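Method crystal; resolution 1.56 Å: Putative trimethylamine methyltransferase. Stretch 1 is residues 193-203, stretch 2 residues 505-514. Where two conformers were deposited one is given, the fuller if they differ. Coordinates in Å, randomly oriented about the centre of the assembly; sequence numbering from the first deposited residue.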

# COMPACT_ATOMS: atom_id res chain seq x y z
N HIS A 193 -20.79 -11.66 27.09
CA HIS A 193 -19.79 -12.58 26.59
C HIS A 193 -20.35 -13.93 26.14
O HIS A 193 -19.86 -14.55 25.18
CB HIS A 193 -18.68 -12.83 27.61
CG HIS A 193 -19.12 -13.60 28.83
ND1 HIS A 193 -19.91 -13.06 29.82
CD2 HIS A 193 -18.87 -14.87 29.21
CE1 HIS A 193 -20.10 -13.94 30.78
NE2 HIS A 193 -19.47 -15.05 30.44
N LEU A 194 -21.39 -14.38 26.83
CA LEU A 194 -21.99 -15.67 26.53
C LEU A 194 -22.65 -15.64 25.15
O LEU A 194 -22.48 -16.54 24.33
CB LEU A 194 -23.05 -16.01 27.58
CG LEU A 194 -22.47 -16.19 28.98
CD1 LEU A 194 -23.56 -16.05 30.01
CD2 LEU A 194 -21.69 -17.49 29.12
N ASP A 195 -23.39 -14.58 24.91
CA ASP A 195 -24.05 -14.35 23.59
C ASP A 195 -23.06 -14.10 22.46
O ASP A 195 -23.33 -14.50 21.31
CB ASP A 195 -25.06 -13.22 23.71
CG ASP A 195 -26.18 -13.58 24.64
OD1 ASP A 195 -27.03 -14.45 24.31
OD2 ASP A 195 -26.18 -13.06 25.77
N MSE A 196 -21.97 -13.43 22.80
CA MSE A 196 -20.92 -13.10 21.80
C MSE A 196 -20.30 -14.42 21.37
O MSE A 196 -20.22 -14.69 20.18
CB MSE A 196 -19.95 -12.12 22.42
CG MSE A 196 -20.59 -10.74 22.57
SE MSE A 196 -19.64 -9.67 23.96
CE MSE A 196 -18.22 -9.16 22.81
N VAL A 197 -19.83 -15.24 22.32
CA VAL A 197 -19.24 -16.53 21.91
C VAL A 197 -20.28 -17.39 21.16
O VAL A 197 -19.99 -17.99 20.11
CB VAL A 197 -18.64 -17.30 23.11
CG1 VAL A 197 -18.25 -18.72 22.72
CG2 VAL A 197 -17.47 -16.50 23.70
N TYR A 198 -21.49 -17.46 21.68
CA TYR A 198 -22.54 -18.24 21.03
C TYR A 198 -22.73 -17.81 19.59
O TYR A 198 -22.93 -18.65 18.69
CB TYR A 198 -23.86 -18.12 21.77
CG TYR A 198 -24.98 -18.92 21.11
CD1 TYR A 198 -25.07 -20.30 21.28
CD2 TYR A 198 -25.90 -18.31 20.30
CE1 TYR A 198 -26.11 -21.04 20.69
CE2 TYR A 198 -26.92 -19.02 19.69
CZ TYR A 198 -27.02 -20.40 19.87
OH TYR A 198 -28.05 -21.06 19.23
N SER A 199 -22.69 -16.50 19.35
CA SER A 199 -22.90 -15.96 17.99
C SER A 199 -21.85 -16.49 17.00
O SER A 199 -22.17 -16.83 15.87
CB SER A 199 -22.90 -14.42 18.01
OG SER A 199 -23.99 -13.98 18.76
N HIS A 200 -20.59 -16.57 17.43
CA HIS A 200 -19.53 -17.14 16.60
C HIS A 200 -19.75 -18.62 16.28
O HIS A 200 -19.26 -19.11 15.28
CB HIS A 200 -18.16 -16.94 17.25
CG HIS A 200 -17.70 -15.51 17.26
ND1 HIS A 200 -17.36 -14.84 16.11
CD2 HIS A 200 -17.52 -14.62 18.27
CE1 HIS A 200 -16.99 -13.61 16.41
NE2 HIS A 200 -17.08 -13.45 17.71
N ILE A 201 -20.49 -19.32 17.13
CA ILE A 201 -20.76 -20.74 16.91
C ILE A 201 -21.99 -20.93 16.05
O ILE A 201 -21.97 -21.79 15.16
CB ILE A 201 -20.88 -21.49 18.26
CG1 ILE A 201 -19.60 -21.33 19.06
CG2 ILE A 201 -21.22 -22.96 18.00
CD1 ILE A 201 -19.68 -21.72 20.52
N ARG A 202 -23.04 -20.17 16.35
CA ARG A 202 -24.35 -20.34 15.68
C ARG A 202 -24.32 -19.80 14.25
O ARG A 202 -24.91 -20.40 13.35
CB ARG A 202 -25.44 -19.66 16.52
CG ARG A 202 -26.89 -19.72 16.00
CD ARG A 202 -27.43 -21.14 15.80
NE ARG A 202 -26.85 -21.66 14.59
CZ ARG A 202 -27.21 -22.73 13.92
NH1 ARG A 202 -28.29 -23.45 14.25
NH2 ARG A 202 -26.47 -23.00 12.85
N TYR A 203 -23.64 -18.67 14.03
CA TYR A 203 -23.72 -17.96 12.76
C TYR A 203 -22.49 -18.11 11.90
O TYR A 203 -22.46 -17.61 10.76
CB TYR A 203 -24.05 -16.50 12.99
CG TYR A 203 -25.39 -16.31 13.67
CD1 TYR A 203 -26.56 -16.51 12.98
CD2 TYR A 203 -25.47 -16.00 15.02
CE1 TYR A 203 -27.79 -16.35 13.61
CE2 TYR A 203 -26.69 -15.86 15.68
CZ TYR A 203 -27.85 -16.02 14.96
OH TYR A 203 -29.06 -15.89 15.61
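Stretch 2, residues 505-514: IDEALKEFIA

Residues 505-514 form an uninterrupted piece of α-helix that enters from earlier in the chain and continues beyond it, with Leu509 N to Ile505 O at 2.9 Å and Ala514 N to Lys510 O at 2.9 Å as typical i to i+4 hydrogen bonds. The segment packs against the helix of residues 193-202 in an almost exactly antiparallel sense: the N-to-C directions make an angle of 170°, and the axes approach to 10.6 Å. The register follows from this direction. Ile513 lies opposite Leu194 (CA to CA 6.3 Å), Leu509 opposite Tyr198 (CA to CA 7.6 Å) and Asp506 opposite Arg202 (CA to CA 7.8 Å), so the backbones are nearest at the Leu194 end. Together the two stretches bury 432 Å².

Apolar packing runs along much of the contact. Ile513 and Leu509, one helical turn apart, both direct their CA-to-CB bonds toward the first helix. Ile513 fits between Leu194 and Tyr198: its CG2 lies 4.0 Å from Leu194 CB, and its CD1 lies 3.8 Å from Tyr198 CB and 3.9 Å from the carbonyl O of Leu194. Leu509 similarly reaches two residues, with its CD1 3.9 Å from Ile201 CG2 and its CB 4.3 Å from Tyr198 CD1, at the edge of the tyrosine ring. Phe512 starts out sideways, but its ring swings back, bringing CE2 within 4.0 Å of Leu194 CD2.

Tyr198 is the knob of the interface, its side chain seated in a hole formed by Asp506, Leu509, Lys510 and Ile513. With chi1 at 180° (t), the ring extends across to the second helix and carries its hydroxyl to the polar side of the hole. There Tyr198 OH donates a short hydrogen bond to Asp506 OD1, at 2.6 Å, the one direct hydrogen bond between the stretches. The aliphatic part of Lys510 lies alongside, with CE 3.6 Å from Tyr198 OH.

The charged contact is looser. Arg202 NH1 and Asp506 OD2 are 4.2 Å apart, too far for a salt bridge although the opposite charges remain close. A water links them, donating to Asp506 OD2 at 2.6 Å and accepting a weak hydrogen bond from Arg202 NH1 at 3.5 Å. Asp506 thus uses both carboxylate oxygens, OD1 for the tyrosine and OD2 for the water, and joins the buried knob to the more open end of the contact. Glu507 and Ala514 point away from the first helix.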

# COMPACT_ATOMS: atom_id res chain seq x y z
N ILE A 505 -25.67 -30.15 20.35
CA ILE A 505 -24.65 -29.17 20.78
C ILE A 505 -25.30 -27.82 21.03
O ILE A 505 -25.03 -27.19 22.03
CB ILE A 505 -23.51 -29.04 19.75
CG1 ILE A 505 -22.76 -30.37 19.67
CG2 ILE A 505 -22.56 -27.90 20.13
CD1 ILE A 505 -21.59 -30.41 18.70
N ASP A 506 -26.16 -27.39 20.11
CA ASP A 506 -26.89 -26.15 20.28
C ASP A 506 -27.65 -26.14 21.63
O ASP A 506 -27.53 -25.20 22.39
CB ASP A 506 -27.85 -25.95 19.12
CG ASP A 506 -28.34 -24.52 18.99
OD1 ASP A 506 -27.73 -23.59 19.57
OD2 ASP A 506 -29.34 -24.32 18.27
N GLU A 507 -28.39 -27.20 21.90
CA GLU A 507 -29.18 -27.32 23.14
C GLU A 507 -28.27 -27.25 24.37
O GLU A 507 -28.60 -26.56 25.34
CB GLU A 507 -30.02 -28.60 23.13
CG GLU A 507 -30.76 -28.90 24.40
N ALA A 508 -27.15 -27.96 24.33
CA ALA A 508 -26.22 -27.94 25.45
C ALA A 508 -25.61 -26.57 25.67
O ALA A 508 -25.40 -26.15 26.80
CB ALA A 508 -25.11 -28.95 25.23
N LEU A 509 -25.29 -25.87 24.57
CA LEU A 509 -24.79 -24.51 24.72
C LEU A 509 -25.85 -23.58 25.33
O LEU A 509 -25.54 -22.79 26.19
CB LEU A 509 -24.35 -23.94 23.36
CG LEU A 509 -23.08 -24.58 22.81
CD1 LEU A 509 -22.92 -24.25 21.31
CD2 LEU A 509 -21.86 -24.14 23.65
N LYS A 510 -27.08 -23.66 24.83
CA LYS A 510 -28.16 -22.83 25.34
C LYS A 510 -28.43 -23.15 26.80
O LYS A 510 -28.71 -22.25 27.57
CB LYS A 510 -29.44 -23.08 24.55
CG LYS A 510 -29.42 -22.54 23.16
CD LYS A 510 -30.71 -22.97 22.46
CE LYS A 510 -30.86 -22.20 21.19
NZ LYS A 510 -31.25 -20.79 21.45
N GLU A 511 -28.34 -24.42 27.17
CA GLU A 511 -28.56 -24.80 28.59
C GLU A 511 -27.49 -24.22 29.48
O GLU A 511 -27.80 -23.69 30.55
CB GLU A 511 -28.63 -26.32 28.78
CG GLU A 511 -30.00 -26.86 28.43
CD GLU A 511 -30.13 -28.36 28.60
OE1 GLU A 511 -30.82 -28.97 27.74
OE2 GLU A 511 -29.59 -28.91 29.62
N PHE A 512 -26.24 -24.26 29.01
CA PHE A 512 -25.10 -23.68 29.74
C PHE A 512 -25.27 -22.18 29.93
O PHE A 512 -25.08 -21.64 31.03
CB PHE A 512 -23.80 -23.97 29.04
CG PHE A 512 -22.60 -23.27 29.66
CD1 PHE A 512 -21.93 -23.84 30.75
CD2 PHE A 512 -22.16 -22.04 29.17
CE1 PHE A 512 -20.86 -23.18 31.35
CE2 PHE A 512 -21.08 -21.39 29.78
CZ PHE A 512 -20.43 -21.96 30.86
N ILE A 513 -25.60 -21.52 28.84
CA ILE A 513 -25.77 -20.08 28.85
C ILE A 513 -26.87 -19.71 29.83
O ILE A 513 -26.69 -18.78 30.61
CB ILE A 513 -26.02 -19.53 27.44
CG1 ILE A 513 -24.74 -19.72 26.61
CG2 ILE A 513 -26.44 -18.06 27.49
CD1 ILE A 513 -24.99 -19.47 25.15
N ALA A 514 -28.02 -20.36 29.72
CA ALA A 514 -29.16 -20.04 30.58
C ALA A 514 -28.81 -20.22 32.05
O ALA A 514 -29.20 -19.42 32.89
CB ALA A 514 -30.39 -20.87 30.19
O HOH W 1 -30.55 -22.61 16.76